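Local coordinates for protein phosphoribosylaminoimidazole-succinocarboxamide synthase (Pyrococcus horikoshii, PDB 4O86) that catalyses the ATP-dependent joining of L-aspartate to carboxyaminoimidazole ribonucleotide, forming SAICAR in de novo purine biosynthesis, at residues V92-A97 and I169-F174; F174-G179 and D190-D195. All coordinates share one frame; numbering follows the deposited sequence.

Contact 1. Residues V92-A97 and I169-F174; sequences VRNVVA and IILVDF. With C5P (cytidine-5'-monophosphate), chain D; CDP (cytidine-5'-diphosphate), chain C.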
loop_
_atom_site.group_PDB
_atom_site.type_symbol
_atom_site.label_atom_id
_atom_site.label_comp_id
_atom_site.label_asym_id
_atom_site.label_seq_id
_atom_site.Cartn_x
_atom_site.Cartn_y
_atom_site.Cartn_z
ATOM N N VAL A 92 3.537 -12.594 1.266
ATOM C CA VAL A 92 3.737 -12.764 2.698
ATOM C C VAL A 92 5.241 -12.662 3.011
ATOM O O VAL A 92 6.049 -13.213 2.288
ATOM C CB VAL A 92 3.157 -14.113 3.187
ATOM C CG1 VAL A 92 3.208 -14.197 4.696
ATOM C CG2 VAL A 92 1.723 -14.292 2.706
ATOM N N ARG A 93 5.608 -11.941 4.071
ATOM C CA ARG A 93 7.016 -11.666 4.353
ATOM C C ARG A 93 7.387 -11.953 5.817
ATOM O O ARG A 93 6.737 -11.439 6.740
ATOM C CB ARG A 93 7.368 -10.214 3.959
ATOM C CG ARG A 93 6.548 -9.674 2.775
ATOM C CD ARG A 93 7.003 -8.298 2.305
ATOM N NE ARG A 93 8.287 -8.379 1.634
ATOM C CZ ARG A 93 8.540 -8.005 0.384
ATOM N NH1 ARG A 93 7.597 -7.458 -0.395
ATOM N NH2 ARG A 93 9.774 -8.173 -0.083
ATOM N N ASN A 94 8.427 -12.771 6.019
ATOM C CA ASN A 94 8.923 -13.134 7.371
ATOM C C ASN A 94 10.224 -12.415 7.753
ATOM O O ASN A 94 10.449 -12.064 8.928
ATOM C CB ASN A 94 9.124 -14.649 7.472
ATOM C CG ASN A 94 7.841 -15.418 7.202
ATOM O OD1 ASN A 94 6.795 -15.129 7.796
ATOM N ND2 ASN A 94 7.901 -16.378 6.290
ATOM N N VAL A 95 11.072 -12.232 6.743
ATOM C CA VAL A 95 12.384 -11.627 6.877
ATOM C C VAL A 95 12.442 -10.512 5.841
ATOM O O VAL A 95 11.943 -10.688 4.720
ATOM C CB VAL A 95 13.491 -12.670 6.605
ATOM C CG1 VAL A 95 14.863 -12.020 6.530
ATOM C CG2 VAL A 95 13.464 -13.756 7.674
ATOM N N VAL A 96 13.014 -9.370 6.223
ATOM C CA VAL A 96 13.162 -8.214 5.328
ATOM C C VAL A 96 14.113 -8.522 4.158
ATOM O O VAL A 96 15.269 -8.918 4.363
ATOM C CB VAL A 96 13.677 -6.969 6.087
ATOM C CG1 VAL A 96 13.903 -5.809 5.122
ATOM C CG2 VAL A 96 12.721 -6.569 7.217
ATOM N N ALA A 97 13.605 -8.334 2.939
ATOM C CA ALA A 97 14.379 -8.489 1.706
ATOM C C ALA A 97 13.646 -7.742 0.585
ATOM O O ALA A 97 12.507 -7.308 0.777
ATOM C CB ALA A 97 14.514 -9.969 1.357
ATOM N N ILE A 169 16.029 -24.536 5.827
ATOM C CA ILE A 169 15.657 -23.485 4.869
ATOM C C ILE A 169 14.730 -22.454 5.510
ATOM O O ILE A 169 13.697 -22.800 6.082
ATOM C CB ILE A 169 14.994 -24.063 3.596
ATOM C CG1 ILE A 169 15.954 -25.005 2.871
ATOM C CG2 ILE A 169 14.544 -22.946 2.653
ATOM C CD1 ILE A 169 15.254 -25.986 1.947
ATOM N N ILE A 170 15.116 -21.190 5.406
ATOM C CA ILE A 170 14.300 -20.084 5.872
ATOM C C ILE A 170 13.435 -19.561 4.727
ATOM O O ILE A 170 13.937 -19.214 3.655
ATOM C CB ILE A 170 15.163 -18.937 6.425
ATOM C CG1 ILE A 170 16.091 -19.464 7.531
ATOM C CG2 ILE A 170 14.278 -17.805 6.948
ATOM C CD1 ILE A 170 17.193 -18.496 7.909
ATOM N N LEU A 171 12.131 -19.521 4.967
ATOM C CA LEU A 171 11.205 -18.898 4.038
ATOM C C LEU A 171 11.178 -17.396 4.315
ATOM O O LEU A 171 10.570 -16.928 5.274
ATOM C CB LEU A 171 9.825 -19.538 4.149
ATOM C CG LEU A 171 8.685 -19.016 3.263
ATOM C CD1 LEU A 171 8.955 -19.220 1.777
ATOM C CD2 LEU A 171 7.408 -19.728 3.684
ATOM N N VAL A 172 11.862 -16.647 3.455
ATOM C CA VAL A 172 12.055 -15.215 3.657
ATOM C C VAL A 172 10.764 -14.437 3.314
ATOM O O VAL A 172 10.243 -13.671 4.138
ATOM C CB VAL A 172 13.304 -14.748 2.874
ATOM C CG1 VAL A 172 13.365 -13.232 2.731
ATOM C CG2 VAL A 172 14.552 -15.290 3.561
ATOM N N ASP A 173 10.238 -14.672 2.117
ATOM C CA ASP A 173 8.944 -14.120 1.695
ATOM C C ASP A 173 8.498 -14.934 0.501
ATOM O O ASP A 173 9.245 -15.811 0.059
ATOM C CB ASP A 173 9.049 -12.635 1.319
ATOM C CG ASP A 173 10.134 -12.362 0.267
ATOM O OD1 ASP A 173 10.355 -13.203 -0.615
ATOM O OD2 ASP A 173 10.761 -11.293 0.326
ATOM N N PHE A 174 7.297 -14.666 -0.010
ATOM C CA PHE A 174 6.783 -15.385 -1.185
ATOM C C PHE A 174 5.520 -14.730 -1.708
ATOM O O PHE A 174 4.869 -13.964 -1.002
ATOM C CB PHE A 174 6.526 -16.880 -0.879
ATOM C CG PHE A 174 5.513 -17.127 0.218
ATOM C CD1 PHE A 174 4.194 -17.449 -0.094
ATOM C CD2 PHE A 174 5.878 -17.048 1.560
ATOM C CE1 PHE A 174 3.255 -17.691 0.902
ATOM C CE2 PHE A 174 4.941 -17.278 2.567
ATOM C CZ PHE A 174 3.625 -17.598 2.236
HETATM O O3P C5P D . 10.054 -7.848 -5.011
HETATM P P C5P D . 9.466 -8.140 -3.655
HETATM O O1P C5P D . 10.467 -8.220 -2.525
HETATM O O2P C5P D . 8.269 -7.284 -3.318
HETATM O "O5'" C5P D . 8.934 -9.649 -3.806
HETATM C "C5'" C5P D . 8.459 -10.384 -2.679
HETATM C "C4'" C5P D . 8.335 -11.859 -3.037
HETATM O "O4'" C5P D . 7.318 -12.046 -4.022
HETATM C "C3'" C5P D . 9.622 -12.390 -3.648
HETATM O "O3'" C5P D . 9.855 -13.718 -3.165
HETATM C "C2'" C5P D . 9.370 -12.458 -5.132
HETATM O "O2'" C5P D . 10.071 -13.594 -5.651
HETATM C "C1'" C5P D . 7.861 -12.623 -5.218
HETATM N N1 C5P D . 7.260 -11.937 -6.373
HETATM C C2 C5P D . 6.790 -12.685 -7.475
HETATM N N3 C5P D . 6.220 -12.053 -8.530
HETATM C C4 C5P D . 6.091 -10.708 -8.534
HETATM C C5 C5P D . 6.544 -9.952 -7.457
HETATM C C6 C5P D . 7.127 -10.602 -6.369
HETATM O O2 C5P D . 6.902 -13.929 -7.476
HETATM N N4 C5P D . 5.523 -10.088 -9.592
HETATM O O3B CDP C . 11.171 -7.030 -7.020
HETATM P PB CDP C . 11.138 -8.128 -5.992
HETATM O O1B CDP C . 10.936 -9.500 -6.612
HETATM O O2B CDP C . 12.217 -8.049 -4.945
HETATM O O3A CDP C . 9.758 -7.843 -5.196
HETATM P PA CDP C . 9.488 -8.208 -3.647
HETATM O O1A CDP C . 8.220 -7.510 -3.215
HETATM O O2A CDP C . 10.731 -7.964 -2.818
HETATM O "O5'" CDP C . 9.217 -9.791 -3.717
HETATM C "C5'" CDP C . 8.423 -10.446 -2.731
HETATM C "C4'" CDP C . 8.319 -11.926 -3.073
HETATM O "O4'" CDP C . 7.326 -12.125 -4.079
HETATM C "C3'" CDP C . 9.623 -12.443 -3.657
HETATM O "O3'" CDP C . 9.849 -13.776 -3.184
HETATM C "C2'" CDP C . 9.411 -12.486 -5.147
HETATM O "O2'" CDP C . 10.135 -13.604 -5.673
HETATM C "C1'" CDP C . 7.905 -12.665 -5.274
HETATM N N1 CDP C . 7.324 -11.959 -6.426
HETATM C C2 CDP C . 6.800 -12.693 -7.513
HETATM O O2 CDP C . 6.855 -13.940 -7.503
HETATM N N3 CDP C . 6.246 -12.044 -8.566
HETATM C C4 CDP C . 6.180 -10.695 -8.583
HETATM N N4 CDP C . 5.627 -10.061 -9.642
HETATM C C5 CDP C . 6.685 -9.951 -7.520
HETATM C C6 CDP C . 7.255 -10.618 -6.435
HETATM O O HOH W 1 10.633 -9.644 2.493
#
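Ile170 CG2 meets Val95 CG2 at 4.2 Å, the two side chains crossing near a right angle, just beyond the end of the antiparallel pairing of strands 84-93 and 169-180, where residues 92-97 turn a corner at Asn94. The Leu171 carbonyl oxygen takes a nearly straight bond (170°) from Asn94 ND2, which lies 2.9 Å from it with the acceptor in the amide plane; Asn157 of helix 143-165 engages the same amide. Val172 O is gripped by two successive backbone donors, Asn94 N and Val95 N, in the manner of a classic beta bulge, the second lying on a carbonyl lone pair. Val172 CG1 packs 3.7 Å from Ala97 CB and also touches Val95 CB. Asp173 faces Arg93 as a non-hydrogen-bonded pair, their side chains alongside each other and their flat groups almost perpendicular; OD2 forms a salt bridge to Arg93 NH2 at 3.3 Å and another to Arg198. A water also joins this OD2 to Arg93 NE. Arg93 NH1 donates to CDP O1A at 2.9 Å, while Asp173 OD1 is 2.7 Å from CDP O3'; CMP is modelled in the same place. Phe174 and Val92 exchange two backbone bonds as a hydrogen-bonded pair. With Phe174 CG between its backbone N and carbonyl carbon (chi1 60°), the ring lies beside Val92, CZ 3.6 Å from CB.

Contact 2. Residues F174-G179 and D190-D195; sequences FKLEFG and DEISPD. With CDP (cytidine-5'-diphosphate), chain C; C5P (cytidine-5'-monophosphate), chain D; PO4 (phosphate ion), chain G.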
loop_
_atom_site.group_PDB
_atom_site.type_symbol
_atom_site.label_atom_id
_atom_site.label_comp_id
_atom_site.label_asym_id
_atom_site.label_seq_id
_atom_site.Cartn_x
_atom_site.Cartn_y
_atom_site.Cartn_z
ATOM N N PHE A 174 7.297 -14.666 -0.010
ATOM C CA PHE A 174 6.783 -15.385 -1.185
ATOM C C PHE A 174 5.520 -14.730 -1.708
ATOM O O PHE A 174 4.869 -13.964 -1.002
ATOM C CB PHE A 174 6.526 -16.880 -0.879
ATOM C CG PHE A 174 5.513 -17.127 0.218
ATOM C CD1 PHE A 174 4.194 -17.449 -0.094
ATOM C CD2 PHE A 174 5.878 -17.048 1.560
ATOM C CE1 PHE A 174 3.255 -17.691 0.902
ATOM C CE2 PHE A 174 4.941 -17.278 2.567
ATOM C CZ PHE A 174 3.625 -17.598 2.236
ATOM N N LYS A 175 5.178 -15.041 -2.952
ATOM C CA LYS A 175 3.978 -14.508 -3.585
ATOM C C LYS A 175 2.974 -15.632 -3.898
ATOM O O LYS A 175 3.341 -16.682 -4.421
ATOM C CB LYS A 175 4.356 -13.766 -4.872
ATOM C CG LYS A 175 3.193 -13.089 -5.605
ATOM C CD LYS A 175 2.538 -13.984 -6.657
ATOM C CE LYS A 175 3.469 -14.246 -7.850
ATOM N NZ LYS A 175 2.912 -15.247 -8.820
ATOM N N LEU A 176 1.703 -15.379 -3.600
ATOM C CA LEU A 176 0.627 -16.276 -3.996
ATOM C C LEU A 176 -0.375 -15.582 -4.909
ATOM O O LEU A 176 -0.470 -14.342 -4.949
ATOM C CB LEU A 176 -0.131 -16.805 -2.767
ATOM C CG LEU A 176 0.669 -17.533 -1.685
ATOM C CD1 LEU A 176 -0.238 -17.819 -0.495
ATOM C CD2 LEU A 176 1.318 -18.806 -2.221
ATOM N N GLU A 177 -1.144 -16.404 -5.615
ATOM C CA GLU A 177 -2.289 -15.933 -6.373
ATOM C C GLU A 177 -3.501 -16.817 -6.086
ATOM O O GLU A 177 -3.362 -17.993 -5.709
ATOM C CB GLU A 177 -1.961 -15.919 -7.861
ATOM C CG GLU A 177 -0.915 -14.879 -8.217
ATOM C CD GLU A 177 -0.647 -14.808 -9.698
ATOM O OE1 GLU A 177 -1.593 -15.035 -10.474
ATOM O OE2 GLU A 177 0.501 -14.515 -10.076
ATOM N N PHE A 178 -4.684 -16.243 -6.262
ATOM C CA PHE A 178 -5.933 -16.898 -5.901
ATOM C C PHE A 178 -6.994 -16.658 -6.953
ATOM O O PHE A 178 -6.975 -15.645 -7.665
ATOM C CB PHE A 178 -6.483 -16.318 -4.591
ATOM C CG PHE A 178 -5.633 -16.580 -3.397
ATOM C CD1 PHE A 178 -5.865 -17.696 -2.595
ATOM C CD2 PHE A 178 -4.591 -15.712 -3.064
ATOM C CE1 PHE A 178 -5.098 -17.937 -1.475
ATOM C CE2 PHE A 178 -3.807 -15.953 -1.941
ATOM C CZ PHE A 178 -4.059 -17.064 -1.157
ATOM N N GLY A 179 -7.950 -17.581 -6.996
ATOM C CA GLY A 179 -9.137 -17.446 -7.799
ATOM C C GLY A 179 -10.337 -18.063 -7.101
ATOM O O GLY A 179 -10.219 -18.704 -6.047
ATOM N N ASP A 190 -2.006 -20.467 -9.398
ATOM C CA ASP A 190 -0.670 -20.235 -9.952
ATOM C C ASP A 190 0.380 -21.265 -9.488
ATOM O O ASP A 190 0.126 -22.474 -9.525
ATOM C CB ASP A 190 -0.219 -18.790 -9.672
ATOM C CG ASP A 190 0.857 -18.313 -10.646
ATOM O OD1 ASP A 190 1.956 -17.950 -10.171
ATOM O OD2 ASP A 190 0.600 -18.290 -11.877
ATOM N N GLU A 191 1.544 -20.781 -9.047
ATOM C CA GLU A 191 2.680 -21.642 -8.771
ATOM C C GLU A 191 3.262 -21.345 -7.405
ATOM O O GLU A 191 3.037 -20.267 -6.847
ATOM C CB GLU A 191 3.777 -21.467 -9.850
ATOM C CG GLU A 191 4.553 -20.147 -9.772
ATOM C CD GLU A 191 5.692 -20.029 -10.783
ATOM O OE1 GLU A 191 6.690 -20.748 -10.661
ATOM O OE2 GLU A 191 5.616 -19.185 -11.690
ATOM N N ILE A 192 4.017 -22.306 -6.874
ATOM C CA ILE A 192 4.868 -22.061 -5.720
ATOM C C ILE A 192 6.220 -22.695 -6.022
ATOM O O ILE A 192 6.365 -23.915 -5.998
ATOM C CB ILE A 192 4.292 -22.627 -4.393
ATOM C CG1 ILE A 192 2.863 -22.133 -4.143
ATOM C CG2 ILE A 192 5.183 -22.228 -3.231
ATOM C CD1 ILE A 192 2.213 -22.723 -2.908
ATOM N N SER A 193 7.207 -21.849 -6.298
ATOM C CA SER A 193 8.506 -22.317 -6.739
ATOM C C SER A 193 9.614 -21.376 -6.231
ATOM O O SER A 193 9.313 -20.345 -5.611
ATOM C CB SER A 193 8.507 -22.410 -8.265
ATOM O OG SER A 193 8.437 -21.126 -8.843
ATOM N N PRO A 194 10.899 -21.721 -6.490
ATOM C CA PRO A 194 11.994 -20.783 -6.186
ATOM C C PRO A 194 11.935 -19.495 -7.022
ATOM O O PRO A 194 12.651 -18.535 -6.709
ATOM C CB PRO A 194 13.257 -21.592 -6.535
ATOM C CG PRO A 194 12.825 -23.018 -6.488
ATOM C CD PRO A 194 11.422 -22.996 -7.029
ATOM N N ASP A 195 11.102 -19.475 -8.070
ATOM C CA ASP A 195 10.771 -18.241 -8.799
ATOM C C ASP A 195 9.920 -17.278 -7.964
ATOM O O ASP A 195 10.063 -16.061 -8.066
ATOM C CB ASP A 195 10.005 -18.555 -10.095
ATOM C CG ASP A 195 10.923 -18.760 -11.296
ATOM O OD1 ASP A 195 10.433 -18.646 -12.435
ATOM O OD2 ASP A 195 12.131 -19.020 -11.101
HETATM O O3B CDP C . 11.171 -7.030 -7.020
HETATM P PB CDP C . 11.138 -8.128 -5.992
HETATM O O1B CDP C . 10.936 -9.500 -6.612
HETATM O O2B CDP C . 12.217 -8.049 -4.945
HETATM O O3A CDP C . 9.758 -7.843 -5.196
HETATM P PA CDP C . 9.488 -8.208 -3.647
HETATM O O1A CDP C . 8.220 -7.510 -3.215
HETATM O O2A CDP C . 10.731 -7.964 -2.818
HETATM O "O5'" CDP C . 9.217 -9.791 -3.717
HETATM C "C5'" CDP C . 8.423 -10.446 -2.731
HETATM C "C4'" CDP C . 8.319 -11.926 -3.073
HETATM O "O4'" CDP C . 7.326 -12.125 -4.079
HETATM C "C3'" CDP C . 9.623 -12.443 -3.657
HETATM O "O3'" CDP C . 9.849 -13.776 -3.184
HETATM C "C2'" CDP C . 9.411 -12.486 -5.147
HETATM O "O2'" CDP C . 10.135 -13.604 -5.673
HETATM C "C1'" CDP C . 7.905 -12.665 -5.274
HETATM N N1 CDP C . 7.324 -11.959 -6.426
HETATM C C2 CDP C . 6.800 -12.693 -7.513
HETATM O O2 CDP C . 6.855 -13.940 -7.503
HETATM N N3 CDP C . 6.246 -12.044 -8.566
HETATM C C4 CDP C . 6.180 -10.695 -8.583
HETATM N N4 CDP C . 5.627 -10.061 -9.642
HETATM C C5 CDP C . 6.685 -9.951 -7.520
HETATM C C6 CDP C . 7.255 -10.618 -6.435
HETATM O O3P C5P D . 10.054 -7.848 -5.011
HETATM P P C5P D . 9.466 -8.140 -3.655
HETATM O O1P C5P D . 10.467 -8.220 -2.525
HETATM O O2P C5P D . 8.269 -7.284 -3.318
HETATM O "O5'" C5P D . 8.934 -9.649 -3.806
HETATM C "C5'" C5P D . 8.459 -10.384 -2.679
HETATM C "C4'" C5P D . 8.335 -11.859 -3.037
HETATM O "O4'" C5P D . 7.318 -12.046 -4.022
HETATM C "C3'" C5P D . 9.622 -12.390 -3.648
HETATM O "O3'" C5P D . 9.855 -13.718 -3.165
HETATM C "C2'" C5P D . 9.370 -12.458 -5.132
HETATM O "O2'" C5P D . 10.071 -13.594 -5.651
HETATM C "C1'" C5P D . 7.861 -12.623 -5.218
HETATM N N1 C5P D . 7.260 -11.937 -6.373
HETATM C C2 C5P D . 6.790 -12.685 -7.475
HETATM N N3 C5P D . 6.220 -12.053 -8.530
HETATM C C4 C5P D . 6.091 -10.708 -8.534
HETATM C C5 C5P D . 6.544 -9.952 -7.457
HETATM C C6 C5P D . 7.127 -10.602 -6.369
HETATM O O2 C5P D . 6.902 -13.929 -7.476
HETATM N N4 C5P D . 5.523 -10.088 -9.592
HETATM P P PO4 G . 4.330 -12.866 -11.666
HETATM O O1 PO4 G . 4.158 -11.413 -11.310
HETATM O O2 PO4 G . 5.267 -13.566 -10.708
HETATM O O3 PO4 G . 2.992 -13.559 -11.591
HETATM O O4 PO4 G . 4.889 -12.940 -13.077
HETATM O O HOH W 2 2.877 -17.459 -7.123
HETATM O O HOH W 3 0.123 -19.235 -5.391
HETATM O O HOH W 4 1.141 -15.514 -12.541
#
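Lys175 NZ and Asp190 OD1 form a salt bridge 3.2 Å long, their side chains crossing at about a right angle. The same ammonium binds Glu177 OE2 at 2.8 Å, reaching it on the anti side and 27° out of the carboxylate plane, so one lysine serves two acids. Those acids stack with their planes only 8° apart, and Glu177 OE2 comes within 3.7 Å of Asp190 OD1; the shared positive charge probably eases this closeness of like charges. A water bonded to both Glu177 OE2 and Asp190 OD2 bridges the stack as well. Glu177 OE1 binds the ADP ribose at O2', and Asp190 N binds adenine N7. A phosphate ion, probably from the crystallisation liquor, accepts a further bond from Lys175 NZ through its O3. Bends at chi2 (-91°) and chi3 carry the lysine chain past the cytidine nucleotide, with CE 3.4 Å from CDP O2, before NZ reaches the acids. A second water accepts from Lys175 NZ and lies 2.8 Å from Glu191 O, coupling the strand to the 190-195 loop. Apolar contact adds to this where Leu176 CD2 meets Ile192 CD1 at 4.1 Å; Ile192 also rests on Phe56 and Leu60 of helix 45-62. Farther along the loop, Ser193 OG donates to Glu191 OE1 and accepts from Asp195 N, closing an ST turn, while Lys13 pairs with both Asp190 and Glu191. The arrangement is consistent with the active site of a SAICAR synthetase, with a charged Lys-Glu-Asp network lying between bound ADP and the cytidine nucleotide.

Contact 1 and contact 2 follow each other along strand 169-180 and meet at Phe174, which belongs to both; their centres are about 14 Å apart. Contact 1 pairs the first part of the strand with the end of its sheet neighbour, strand 84-93, bringing together regions 72 residues apart. Contact 2 is far more local, setting the continuation of the strand against the loop between strands 186-188 and 197-201, close to the centre of the chain. Both touch the cytidine nucleotide, whereas contact 2 also reaches ADP. A single strand therefore spans two neighbouring ligand pockets, consistent with a ligase that must bring ATP and its other substrates together.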